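Local coordinates for FAD dependent oxidoreductase domain-containing protein (Deinococcus radiodurans R1, PDB 3C4N) that binds ADP in a Rossmann-type nucleotide pocket and is probably an FAD-dependent oxidoreductase, at residues I39-A44 against R62-V67; F53-L58 against Q392-S397. One frame throughout, in Å; residues are numbered along the deposited sequence.

Interaction 1 (I39-A44 against R62-V67); sequences IVVIGA and RSLLLV. With ADP (adenosine-5'-diphosphate), chain C.
Gly43 N donates a hydrogen bond to Val67 O at 2.8 Å, nearly straight at 170°. It is the last of five backbone bonds joining two parallel strands; the first, from Ile39 N to Ser63 O, is more bent, at 139°. Side chains alternate between the faces of the sheet. On one, Val41 fits between two leucines: its CG1, anti to the backbone N (chi1 178°), lies 3.8 Å from Leu66 CD2, while its CG2 is 3.7 Å from Leu64 CD1. Ile39 CG2 touches the same Leu64 CD1 at 3.8 Å, so the beta-branched Ile39 and Val41 each set a methyl against one delta methyl of Leu64. An alanine in place of Ile39 would probably open a gap beside Leu64 CD1 and take the support from Arg62 CB. At the pocket end Gly43 CA lies 3.1 Å from ADP O4', and its backbone angles would jam a side chain against the preceding carbonyl, so glycine suits the place. Ile42 CG2 packs 3.7 Å from ADP C2, at the adenine. This is the beta-alpha-beta start of a Rossmann-type fold, in which Ala44 N also bonds to Glu68, an ADP-binding residue. Helix 46-58 covers the Ile39 and Leu64 face, strand 221-225 meets Val40 and Leu65 on the other, and strand 227-230 pairs with strand 36-42 beyond Val40 and Ile42.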
loop_
_atom_site.group_PDB
_atom_site.type_symbol
_atom_site.label_atom_id
_atom_site.label_comp_id
_atom_site.label_asym_id
_atom_site.label_seq_id
_atom_site.Cartn_x
_atom_site.Cartn_y
_atom_site.Cartn_z
ATOM N N ILE A 39 5.286 2.502 16.603
ATOM C CA ILE A 39 5.995 3.450 15.774
ATOM C C ILE A 39 5.155 3.982 14.634
ATOM O O ILE A 39 4.519 3.218 13.925
ATOM C CB ILE A 39 7.220 2.789 15.149
ATOM C CG1 ILE A 39 8.142 2.239 16.233
ATOM C CG2 ILE A 39 7.961 3.786 14.292
ATOM C CD1 ILE A 39 9.211 1.326 15.669
ATOM N N VAL A 40 5.144 5.297 14.452
ATOM C CA VAL A 40 4.396 5.867 13.338
ATOM C C VAL A 40 5.357 6.687 12.468
ATOM O O VAL A 40 6.039 7.590 12.946
ATOM C CB VAL A 40 3.200 6.739 13.841
ATOM C CG1 VAL A 40 2.561 7.489 12.683
ATOM C CG2 VAL A 40 2.158 5.851 14.488
ATOM N N VAL A 41 5.436 6.340 11.192
ATOM C CA VAL A 41 6.301 7.062 10.274
ATOM C C VAL A 41 5.433 7.896 9.329
ATOM O O VAL A 41 4.581 7.361 8.608
ATOM C CB VAL A 41 7.191 6.095 9.435
ATOM C CG1 VAL A 41 8.050 6.878 8.443
ATOM C CG2 VAL A 41 8.083 5.270 10.347
ATOM N N ILE A 42 5.653 9.213 9.352
ATOM C CA ILE A 42 4.913 10.158 8.510
ATOM C C ILE A 42 5.772 10.495 7.302
ATOM O O ILE A 42 6.852 11.066 7.440
ATOM C CB ILE A 42 4.593 11.467 9.275
ATOM C CG1 ILE A 42 3.847 11.124 10.576
ATOM C CG2 ILE A 42 3.773 12.420 8.374
ATOM C CD1 ILE A 42 3.643 12.298 11.508
ATOM N N GLY A 43 5.290 10.131 6.117
ATOM C CA GLY A 43 6.032 10.402 4.896
ATOM C C GLY A 43 6.584 9.144 4.247
ATOM O O GLY A 43 7.421 8.444 4.832
ATOM N N ALA A 44 6.128 8.843 3.037
ATOM C CA ALA A 44 6.614 7.653 2.369
ATOM C C ALA A 44 7.558 7.936 1.204
ATOM O O ALA A 44 7.606 7.174 0.245
ATOM C CB ALA A 44 5.433 6.779 1.906
ATOM N N ARG A 62 7.912 -4.626 16.776
ATOM C CA ARG A 62 7.312 -3.337 17.098
ATOM C C ARG A 62 6.427 -2.862 15.951
ATOM O O ARG A 62 6.921 -2.522 14.878
ATOM C CB ARG A 62 8.418 -2.317 17.393
ATOM C CG ARG A 62 9.191 -2.645 18.660
ATOM C CD ARG A 62 8.267 -2.526 19.861
ATOM N NE ARG A 62 8.520 -3.534 20.890
ATOM C CZ ARG A 62 9.672 -3.686 21.533
ATOM N NH1 ARG A 62 9.798 -4.632 22.456
ATOM N NH2 ARG A 62 10.703 -2.901 21.252
ATOM N N SER A 63 5.117 -2.867 16.174
ATOM C CA SER A 63 4.170 -2.441 15.155
ATOM C C SER A 63 4.548 -1.051 14.644
ATOM O O SER A 63 4.973 -0.186 15.426
ATOM C CB SER A 63 2.742 -2.435 15.724
ATOM O OG SER A 63 2.625 -1.604 16.866
ATOM N N LEU A 64 4.405 -0.852 13.335
ATOM C CA LEU A 64 4.729 0.419 12.690
ATOM C C LEU A 64 3.675 0.780 11.657
ATOM O O LEU A 64 3.255 -0.076 10.893
ATOM C CB LEU A 64 6.102 0.334 12.010
ATOM C CG LEU A 64 6.524 1.512 11.123
ATOM C CD1 LEU A 64 8.051 1.627 11.137
ATOM C CD2 LEU A 64 6.003 1.324 9.693
ATOM N N LEU A 65 3.244 2.038 11.644
ATOM C CA LEU A 65 2.231 2.504 10.690
ATOM C C LEU A 65 2.861 3.560 9.769
ATOM O O LEU A 65 3.413 4.545 10.244
ATOM C CB LEU A 65 1.048 3.136 11.443
ATOM C CG LEU A 65 -0.362 3.215 10.828
ATOM C CD1 LEU A 65 -1.020 4.513 11.288
ATOM C CD2 LEU A 65 -0.317 3.180 9.325
ATOM N N LEU A 66 2.777 3.354 8.462
ATOM C CA LEU A 66 3.336 4.301 7.503
ATOM C C LEU A 66 2.193 5.168 6.956
ATOM O O LEU A 66 1.210 4.643 6.411
ATOM C CB LEU A 66 4.015 3.549 6.344
ATOM C CG LEU A 66 5.326 4.071 5.758
ATOM C CD1 LEU A 66 5.380 3.757 4.274
ATOM C CD2 LEU A 66 5.450 5.575 5.980
ATOM N N VAL A 67 2.315 6.487 7.107
ATOM C CA VAL A 67 1.278 7.402 6.624
ATOM C C VAL A 67 1.796 8.336 5.544
ATOM O O VAL A 67 2.810 9.015 5.708
ATOM C CB VAL A 67 0.685 8.270 7.764
ATOM C CG1 VAL A 67 -0.564 9.027 7.265
ATOM C CG2 VAL A 67 0.333 7.394 8.932
HETATM P PB ADP C . 12.008 13.131 1.349
HETATM O O1B ADP C . 12.688 13.727 2.499
HETATM O O2B ADP C . 12.231 11.547 1.312
HETATM O O3B ADP C . 12.555 13.779 -0.026
HETATM P PA ADP C . 9.706 13.630 0.137
HETATM O O1A ADP C . 9.479 15.079 -0.018
HETATM O O2A ADP C . 10.540 13.090 -1.142
HETATM O O3A ADP C . 10.464 13.316 1.516
HETATM O "O5'" ADP C . 8.368 12.790 0.389
HETATM C "C5'" ADP C . 8.140 12.754 1.764
HETATM C "C4'" ADP C . 6.697 12.435 2.053
HETATM O "O4'" ADP C . 5.895 12.929 3.158
HETATM C "C3'" ADP C . 6.151 13.030 0.792
HETATM O "O3'" ADP C . 6.272 12.094 -0.280
HETATM C "C2'" ADP C . 4.704 13.401 1.126
HETATM O "O2'" ADP C . 3.801 12.740 0.224
HETATM C "C1'" ADP C . 4.552 12.962 2.609
HETATM N N9 ADP C . 3.913 13.913 3.461
HETATM C C8 ADP C . 4.226 15.281 3.505
HETATM N N7 ADP C . 3.427 15.879 4.371
HETATM C C5 ADP C . 2.615 14.953 4.946
HETATM C C6 ADP C . 1.661 14.950 5.997
HETATM N N6 ADP C . 1.586 16.028 6.906
HETATM N N1 ADP C . 1.009 13.802 6.288
HETATM C C2 ADP C . 1.265 12.670 5.636
HETATM N N3 ADP C . 2.158 12.592 4.719
HETATM C C4 ADP C . 2.940 13.692 4.367
#

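Interaction 2 (F53-L58 against Q392-S397); sequences FYLRQL and QRVSAS. Unlike the reference sequence in segment 392-397: Ser397 (reference Gly).
Helix 46-58, the connecting helix of the Rossmann-type beta-alpha-beta unit, lies beside the C-terminal helix 379-398, with Leu55 and Leu58 facing Gln392, Val394 and Ser395. The two segments run in roughly the same direction, their axes inclined by 37° and 9.6 Å apart at closest approach. Leu58 does most of the touching from the first helix. Its CD1 sits 3.7 Å from the backbone N of Gln392 and 4.0 Å from Gln392 CG, so this glutamine contributes the aliphatic root of its chain to an apolar neighbour, a use that suits a residue otherwise exposed. Beside it, Ser395 presents a small side chain: its CB lies 4.1 Å from Leu58 CB, and a group of this size suits the point where the two backbones come nearest in register. With OG anti to the backbone N (chi1 177°), the hydroxyl is directed to the end of the neighbouring helix, where Ser395 OG gives a weak hydrogen bond to Leu58 O at 3.5 Å. One turn earlier, Leu55 crosses Val394 at about a right angle, its CD2 resting 4.0 Å from Val394 CB in a purely apolar touch. Ala391, small enough to admit both leucines, extends the interface along helix 379-398, and Tyr54 meets His388 edge-to-face. Both helices pack on the mixed sheet: Leu55 touches Ile229 and Val394 touches Val227, both in strand 227-230.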
loop_
_atom_site.group_PDB
_atom_site.type_symbol
_atom_site.label_atom_id
_atom_site.label_comp_id
_atom_site.label_asym_id
_atom_site.label_seq_id
_atom_site.Cartn_x
_atom_site.Cartn_y
_atom_site.Cartn_z
ATOM N N PHE A 53 11.499 0.785 6.385
ATOM C CA PHE A 53 12.064 -0.496 5.992
ATOM C C PHE A 53 13.084 -0.974 7.041
ATOM O O PHE A 53 12.979 -2.093 7.545
ATOM C CB PHE A 53 12.731 -0.379 4.625
ATOM C CG PHE A 53 13.538 -1.574 4.251
ATOM C CD1 PHE A 53 12.931 -2.804 4.051
ATOM C CD2 PHE A 53 14.915 -1.474 4.110
ATOM C CE1 PHE A 53 13.689 -3.932 3.710
ATOM C CE2 PHE A 53 15.685 -2.587 3.771
ATOM C CZ PHE A 53 15.071 -3.820 3.569
ATOM N N TYR A 54 14.042 -0.117 7.392
ATOM C CA TYR A 54 15.060 -0.494 8.363
ATOM C C TYR A 54 14.461 -0.804 9.734
ATOM O O TYR A 54 14.960 -1.670 10.447
ATOM C CB TYR A 54 16.125 0.597 8.499
ATOM C CG TYR A 54 16.945 0.811 7.253
ATOM C CD1 TYR A 54 17.610 -0.254 6.639
ATOM C CD2 TYR A 54 17.057 2.075 6.685
ATOM C CE1 TYR A 54 18.367 -0.059 5.482
ATOM C CE2 TYR A 54 17.805 2.285 5.536
ATOM C CZ TYR A 54 18.460 1.225 4.932
ATOM O OH TYR A 54 19.197 1.450 3.783
ATOM N N LEU A 55 13.393 -0.104 10.104
ATOM C CA LEU A 55 12.760 -0.371 11.381
ATOM C C LEU A 55 12.061 -1.727 11.370
ATOM O O LEU A 55 12.012 -2.407 12.398
ATOM C CB LEU A 55 11.764 0.731 11.742
ATOM C CG LEU A 55 12.427 1.995 12.288
ATOM C CD1 LEU A 55 11.398 3.125 12.344
ATOM C CD2 LEU A 55 13.005 1.706 13.683
ATOM N N ARG A 56 11.534 -2.133 10.218
ATOM C CA ARG A 56 10.857 -3.428 10.130
ATOM C C ARG A 56 11.851 -4.566 10.296
ATOM O O ARG A 56 11.491 -5.648 10.755
ATOM C CB ARG A 56 10.122 -3.602 8.791
ATOM C CG ARG A 56 8.927 -2.669 8.581
ATOM C CD ARG A 56 7.954 -2.730 9.739
ATOM N NE ARG A 56 7.442 -4.076 9.968
ATOM C CZ ARG A 56 6.780 -4.435 11.063
ATOM N NH1 ARG A 56 6.554 -3.554 12.024
ATOM N NH2 ARG A 56 6.338 -5.673 11.205
ATOM N N GLN A 57 13.101 -4.329 9.914
ATOM C CA GLN A 57 14.107 -5.368 10.054
ATOM C C GLN A 57 14.835 -5.296 11.390
ATOM O O GLN A 57 15.275 -6.321 11.916
ATOM C CB GLN A 57 15.100 -5.305 8.897
ATOM C CG GLN A 57 14.453 -5.626 7.574
ATOM C CD GLN A 57 15.459 -5.858 6.480
ATOM O OE1 GLN A 57 16.401 -5.081 6.319
ATOM N NE2 GLN A 57 15.264 -6.928 5.709
ATOM N N LEU A 58 14.949 -4.090 11.942
ATOM C CA LEU A 58 15.617 -3.900 13.226
ATOM C C LEU A 58 14.688 -4.215 14.410
ATOM O O LEU A 58 15.125 -4.784 15.411
ATOM C CB LEU A 58 16.164 -2.468 13.331
ATOM C CG LEU A 58 17.397 -2.204 12.451
ATOM C CD1 LEU A 58 17.620 -0.716 12.231
ATOM C CD2 LEU A 58 18.613 -2.846 13.117
ATOM N N GLN A 392 18.163 2.543 13.963
ATOM C CA GLN A 392 18.937 1.887 15.012
ATOM C C GLN A 392 18.617 2.504 16.370
ATOM O O GLN A 392 18.259 1.795 17.309
ATOM C CB GLN A 392 20.443 2.005 14.724
ATOM C CG GLN A 392 20.950 1.051 13.637
ATOM C CD GLN A 392 22.429 1.268 13.261
ATOM O OE1 GLN A 392 22.809 2.342 12.778
ATOM N NE2 GLN A 392 23.261 0.237 13.468
ATOM N N ARG A 393 18.726 3.825 16.467
ATOM C CA ARG A 393 18.452 4.510 17.725
ATOM C C ARG A 393 17.026 4.302 18.230
ATOM O O ARG A 393 16.820 4.058 19.415
ATOM C CB ARG A 393 18.772 6.009 17.594
ATOM C CG ARG A 393 20.277 6.273 17.436
ATOM C CD ARG A 393 20.677 7.751 17.524
ATOM N NE ARG A 393 20.296 8.520 16.342
ATOM C CZ ARG A 393 19.215 9.285 16.271
ATOM N NH1 ARG A 393 18.413 9.376 17.327
ATOM N NH2 ARG A 393 18.944 9.956 15.153
ATOM N N VAL A 394 16.045 4.376 17.338
ATOM C CA VAL A 394 14.654 4.192 17.736
ATOM C C VAL A 394 14.438 2.769 18.237
ATOM O O VAL A 394 13.749 2.526 19.235
ATOM C CB VAL A 394 13.701 4.464 16.548
ATOM C CG1 VAL A 394 12.266 4.087 16.920
ATOM C CG2 VAL A 394 13.767 5.926 16.166
ATOM N N SER A 395 15.046 1.826 17.529
ATOM C CA SER A 395 14.939 0.420 17.874
ATOM C C SER A 395 15.561 0.136 19.256
ATOM O O SER A 395 15.002 -0.616 20.052
ATOM C CB SER A 395 15.616 -0.408 16.779
ATOM O OG SER A 395 15.601 -1.787 17.082
ATOM N N ALA A 396 16.708 0.749 19.541
ATOM C CA ALA A 396 17.381 0.566 20.823
ATOM C C ALA A 396 16.555 1.108 21.994
ATOM O O ALA A 396 16.343 0.406 22.983
ATOM C CB ALA A 396 18.752 1.238 20.798
ATOM N N SER A 397 16.089 2.352 21.890
ATOM C CA SER A 397 15.302 2.940 22.974
ATOM C C SER A 397 14.006 2.167 23.235
ATOM O O SER A 397 13.388 2.319 24.290
ATOM C CB SER A 397 15.014 4.433 22.711
ATOM O OG SER A 397 14.661 4.697 21.370
#

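How the interactions relate
Interactions 1 and 2 are two layers of one nucleotide-binding domain, with centres about 12 Å apart. The chain runs from strand 36-42 through helix 46-58 to strand 64-67, so the helix of interaction 2 is the crossover between the strands of interaction 1. Leu55 joins the layers: its CD1 lies 3.9 Å from Leu64 CD1 and 4.0 Å from Ile39 CG2, while its CD2 faces helix 379-398. Arg56 NH1 lies 3.1 Å from Arg62 O, in the loop that leads into strand 64-67. Only interaction 1 touches ADP; in interaction 2 the side chain of Leu55 stays about 14 Å from the ligand, which places that contact away from the pocket.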